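Local coordinates for protein muramoyltetrapeptide carboxypeptidase (Oxalobacter formigenes OXCC13, PDB 6UUK) that probably acts as a serine-type LD-carboxypeptidase of the S66 family, trimming muramoyl tetrapeptides of the bacterial cell wall, at residues S298-R301 against P307-T310; L312-T317 against V321-G326. All coordinates share one frame; numbering follows the deposited sequence.

Contact 1: residues S298-R301 against P307-T310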
loop_
_atom_site.group_PDB
_atom_site.type_symbol
_atom_site.label_atom_id
_atom_site.label_comp_id
_atom_site.label_asym_id
_atom_site.label_seq_id
_atom_site.Cartn_x
_atom_site.Cartn_y
_atom_site.Cartn_z
ATOM N N SER B 298 2.434 20.811 -2.089
ATOM C CA SER B 298 1.855 21.957 -1.395
ATOM C C SER B 298 0.741 21.522 -0.451
ATOM O O SER B 298 0.612 22.060 0.654
ATOM C CB SER B 298 1.338 22.977 -2.408
ATOM O OG SER B 298 0.791 24.110 -1.756
ATOM N N TRP B 299 -0.076 20.552 -0.871
ATOM C CA TRP B 299 -1.107 20.025 0.015
ATOM C C TRP B 299 -0.501 19.213 1.151
ATOM O O TRP B 299 -1.050 19.191 2.259
ATOM C CB TRP B 299 -2.099 19.173 -0.777
ATOM C CG TRP B 299 -3.302 18.758 0.014
ATOM C CD1 TRP B 299 -4.502 19.403 0.080
ATOM C CD2 TRP B 299 -3.421 17.603 0.856
ATOM N NE1 TRP B 299 -5.361 18.723 0.910
ATOM C CE2 TRP B 299 -4.721 17.615 1.398
ATOM C CE3 TRP B 299 -2.555 16.562 1.204
ATOM C CZ2 TRP B 299 -5.176 16.626 2.268
ATOM C CZ3 TRP B 299 -3.008 15.582 2.067
ATOM C CH2 TRP B 299 -4.306 15.620 2.589
ATOM N N LEU B 300 0.624 18.541 0.897
ATOM C CA LEU B 300 1.281 17.769 1.945
ATOM C C LEU B 300 1.868 18.682 3.014
ATOM O O LEU B 300 1.715 18.423 4.213
ATOM C CB LEU B 300 2.370 16.887 1.337
ATOM C CG LEU B 300 3.101 15.944 2.293
ATOM C CD1 LEU B 300 2.197 14.795 2.710
ATOM C CD2 LEU B 300 4.385 15.424 1.663
ATOM N N ARG B 301 2.542 19.758 2.598
ATOM C CA ARG B 301 3.138 20.677 3.562
ATOM C C ARG B 301 2.078 21.434 4.352
ATOM O O ARG B 301 2.321 21.814 5.502
ATOM C CB ARG B 301 4.073 21.648 2.843
ATOM C CG ARG B 301 5.344 20.995 2.322
ATOM C CD ARG B 301 6.099 21.905 1.369
ATOM N NE ARG B 301 7.393 21.341 0.995
ATOM C CZ ARG B 301 8.171 21.827 0.035
ATOM N NH1 ARG B 301 7.785 22.887 -0.663
ATOM N NH2 ARG B 301 9.334 21.250 -0.235
ATOM N N PRO B 307 8.499 19.813 8.674
ATOM C CA PRO B 307 8.954 20.343 7.384
ATOM C C PRO B 307 9.259 19.224 6.400
ATOM O O PRO B 307 9.790 18.173 6.767
ATOM C CB PRO B 307 10.218 21.127 7.750
ATOM C CG PRO B 307 10.710 20.476 9.000
ATOM C CD PRO B 307 9.475 20.060 9.749
ATOM N N VAL B 308 8.917 19.463 5.138
ATOM C CA VAL B 308 9.136 18.507 4.058
ATOM C C VAL B 308 10.215 19.070 3.142
ATOM O O VAL B 308 10.051 20.155 2.570
ATOM C CB VAL B 308 7.844 18.222 3.280
ATOM C CG1 VAL B 308 8.107 17.225 2.163
ATOM C CG2 VAL B 308 6.764 17.706 4.219
ATOM N N VAL B 309 11.314 18.333 3.003
ATOM C CA VAL B 309 12.454 18.741 2.191
ATOM C C VAL B 309 12.550 17.807 0.994
ATOM O O VAL B 309 12.489 16.581 1.150
ATOM C CB VAL B 309 13.758 18.730 3.008
ATOM C CG1 VAL B 309 14.946 19.075 2.126
ATOM C CG2 VAL B 309 13.656 19.697 4.177
ATOM N N THR B 310 12.696 18.381 -0.195
ATOM C CA THR B 310 12.772 17.621 -1.434
ATOM C C THR B 310 14.164 17.738 -2.043
ATOM O O THR B 310 14.997 18.539 -1.611
ATOM C CB THR B 310 11.717 18.101 -2.437
ATOM O OG1 THR B 310 12.062 19.412 -2.904
ATOM C CG2 THR B 310 10.346 18.150 -1.782
#
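Arg301 reaches from its helix to the neighbouring strand and lies obliquely across Val308. Its CB bond leaves the helix neither toward the strand nor away from it. Arg301 CG sits anti to the carbonyl carbon (chi1 -70°), which brings it against Val308 CB at 3.9 Å. The chain then runs extended to NE. Arg301 NE lies 3.3 Å from Val308 O and makes a weak hydrogen bond to it. Arg301 NH2 makes a second weak one to Val308 O, at 3.1 Å. Both are bent at the hydrogen, at 128° and 131°, as expected when one acceptor is shared by two neighbouring N-H groups. Val308 CB lies at the guanidinium edge, in plane, while Val308 O and Thr310 CG2 stand oblique to the group. Here the chain closes a beta-alpha-beta unit: strand 273-280, helix 293-303, strand 308-310. The last is the outermost strand, within this chain, of a mixed seven-stranded sheet. Past the shared oxygen, Arg301 NH2 also lies 3.6 Å from Thr310 CG2. The other tip, NH1, has a weak bond to Asp208 O. With an alanine here, Val308 O would probably lose both weak donors and Asp208 O its own. Leu300, one residue earlier in the helix, meets the same valine at about a right angle. Leu300 CD2 lies 4.2 Å from Val308 CG1 and equally far from Val308 CG2, touching both branches.

Contact 2: residues L312-T317 against V321-G326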
loop_
_atom_site.group_PDB
_atom_site.type_symbol
_atom_site.label_atom_id
_atom_site.label_comp_id
_atom_site.label_asym_id
_atom_site.label_seq_id
_atom_site.Cartn_x
_atom_site.Cartn_y
_atom_site.Cartn_z
ATOM N N LEU B 312 16.327 14.983 -2.518
ATOM C CA LEU B 312 17.240 13.918 -2.125
ATOM C C LEU B 312 17.578 13.045 -3.328
ATOM O O LEU B 312 16.666 12.463 -3.937
ATOM C CB LEU B 312 16.622 13.069 -1.017
ATOM C CG LEU B 312 17.448 11.887 -0.501
ATOM C CD1 LEU B 312 18.700 12.367 0.218
ATOM C CD2 LEU B 312 16.611 11.004 0.410
ATOM N N PRO B 313 18.853 12.922 -3.707
ATOM C CA PRO B 313 19.212 12.118 -4.891
ATOM C C PRO B 313 19.298 10.632 -4.564
ATOM O O PRO B 313 20.363 10.007 -4.550
ATOM C CB PRO B 313 20.560 12.722 -5.300
ATOM C CG PRO B 313 21.121 13.363 -4.045
ATOM C CD PRO B 313 20.046 13.399 -2.989
ATOM N N PHE B 314 18.138 10.043 -4.287
ATOM C CA PHE B 314 18.055 8.626 -3.972
ATOM C C PHE B 314 16.749 8.064 -4.513
ATOM O O PHE B 314 15.698 8.701 -4.410
ATOM C CB PHE B 314 18.153 8.378 -2.464
ATOM C CG PHE B 314 18.016 6.934 -2.083
ATOM C CD1 PHE B 314 19.074 6.058 -2.251
ATOM C CD2 PHE B 314 16.828 6.451 -1.562
ATOM C CE1 PHE B 314 18.951 4.728 -1.907
ATOM C CE2 PHE B 314 16.699 5.123 -1.215
ATOM C CZ PHE B 314 17.762 4.260 -1.388
ATOM N N GLY B 315 16.829 6.869 -5.083
ATOM C CA GLY B 315 15.664 6.214 -5.644
ATOM C C GLY B 315 16.092 5.155 -6.645
ATOM O O GLY B 315 17.236 4.701 -6.634
ATOM N N HIS B 316 15.149 4.781 -7.503
ATOM C CA HIS B 316 15.434 3.823 -8.571
ATOM C C HIS B 316 15.997 4.526 -9.800
ATOM O O HIS B 316 15.511 4.360 -10.918
ATOM C CB HIS B 316 14.183 3.029 -8.919
ATOM C CG HIS B 316 13.657 2.204 -7.785
ATOM N ND1 HIS B 316 13.085 2.759 -6.661
ATOM C CD2 HIS B 316 13.613 0.863 -7.608
ATOM C CE1 HIS B 316 12.711 1.795 -5.837
ATOM N NE2 HIS B 316 13.020 0.635 -6.388
ATOM N N THR B 317 17.035 5.327 -9.587
ATOM C CA THR B 317 17.703 6.064 -10.645
ATOM C C THR B 317 19.114 5.527 -10.838
ATOM O O THR B 317 19.639 4.780 -10.007
ATOM C CB THR B 317 17.755 7.563 -10.324
ATOM O OG1 THR B 317 18.446 7.767 -9.084
ATOM C CG2 THR B 317 16.348 8.131 -10.207
ATOM N N VAL B 321 22.677 7.501 -3.907
ATOM C CA VAL B 321 23.611 7.524 -2.792
ATOM C C VAL B 321 23.289 6.369 -1.853
ATOM O O VAL B 321 22.218 5.757 -1.915
ATOM C CB VAL B 321 23.580 8.869 -2.038
ATOM C CG1 VAL B 321 24.036 10.000 -2.945
ATOM C CG2 VAL B 321 22.184 9.141 -1.498
ATOM N N THR B 322 24.239 6.073 -0.972
ATOM C CA THR B 322 24.080 5.038 0.043
ATOM C C THR B 322 23.758 5.719 1.369
ATOM O O THR B 322 24.598 6.429 1.931
ATOM C CB THR B 322 25.338 4.179 0.154
ATOM O OG1 THR B 322 25.542 3.470 -1.073
ATOM C CG2 THR B 322 25.200 3.181 1.294
ATOM N N LEU B 323 22.541 5.505 1.864
ATOM C CA LEU B 323 22.070 6.154 3.079
ATOM C C LEU B 323 22.071 5.159 4.228
ATOM O O LEU B 323 21.327 4.167 4.182
ATOM C CB LEU B 323 20.668 6.727 2.873
ATOM C CG LEU B 323 20.546 7.814 1.805
ATOM C CD1 LEU B 323 19.104 8.274 1.655
ATOM C CD2 LEU B 323 21.454 8.990 2.132
ATOM N N PRO B 324 22.883 5.374 5.265
ATOM C CA PRO B 324 22.866 4.467 6.421
ATOM C C PRO B 324 21.566 4.551 7.204
ATOM O O PRO B 324 21.352 5.502 7.962
ATOM C CB PRO B 324 24.057 4.945 7.263
ATOM C CG PRO B 324 24.913 5.737 6.320
ATOM C CD PRO B 324 23.960 6.373 5.362
ATOM N N VAL B 325 20.692 3.563 7.026
ATOM C CA VAL B 325 19.438 3.524 7.772
ATOM C C VAL B 325 19.743 3.200 9.228
ATOM O O VAL B 325 20.294 2.136 9.541
ATOM C CB VAL B 325 18.468 2.505 7.166
ATOM C CG1 VAL B 325 17.247 2.346 8.056
ATOM C CG2 VAL B 325 18.059 2.935 5.766
ATOM N N GLY B 326 19.385 4.114 10.125
ATOM C CA GLY B 326 19.679 3.976 11.535
ATOM C C GLY B 326 20.805 4.854 12.034
ATOM O O GLY B 326 21.061 4.875 13.244
#
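Phe314 and Leu323 cross at a slant, with the leucine methyl CD1 over one face of the ring, 4.1 Å from Phe314 CG. They pack the loop that follows strand 308-310 against the start of strand 323-325. This loop carries His316, the histidine predicted to serve in the charge relay of this S66-family peptidase, and makes an inverse gamma turn centred on Pro313. Phe314 has CG anti to its own amide nitrogen (chi1 178°), and this sets the ring beside Leu323, with its edge at Val321 O. That oxygen lies near the ring plane, with Val321 O 3.2 Å from Phe314 CD1. Leu312 comes to the same leucine differently: the two side chains meet tip to tip, with Leu312 CD2 3.9 Å from Leu323 CD1. Leu323 CD1 thus touches both Leu312 and Phe314, while Phe244 of strand 242-248 touches both leucines. Further on, His316 ND1 has a weak hydrogen bond to Glu246 OE2. Between the backbones, Val321 N gives a weak, bent hydrogen bond to Pro313 O, 3.5 Å long with 130° at the hydrogen.

Overall arrangement
Contacts 1 and 2 follow each other along the chain: 298-301 against 307-310 closes before 312-317 against 321-326 begins. Their centres are about 19 Å apart. Contact 1 lies at the strand that is outermost, within this chain, in the seven-stranded sheet; its centre is about 20 Å from the centre of the chain. Contact 2 is buried, its centre about 6 Å from the chain centre, where the chain passes to the strand outermost, again within this chain, in the six-stranded sheet. The predicted catalytic residues lie near contact 2, which holds His316. The side chain of Phe314 is about 4 Å from that of Glu246 and about 8 Å from that of Ser152. The Thr310 side chain, in contact 1, is about 11 Å from that of Glu246.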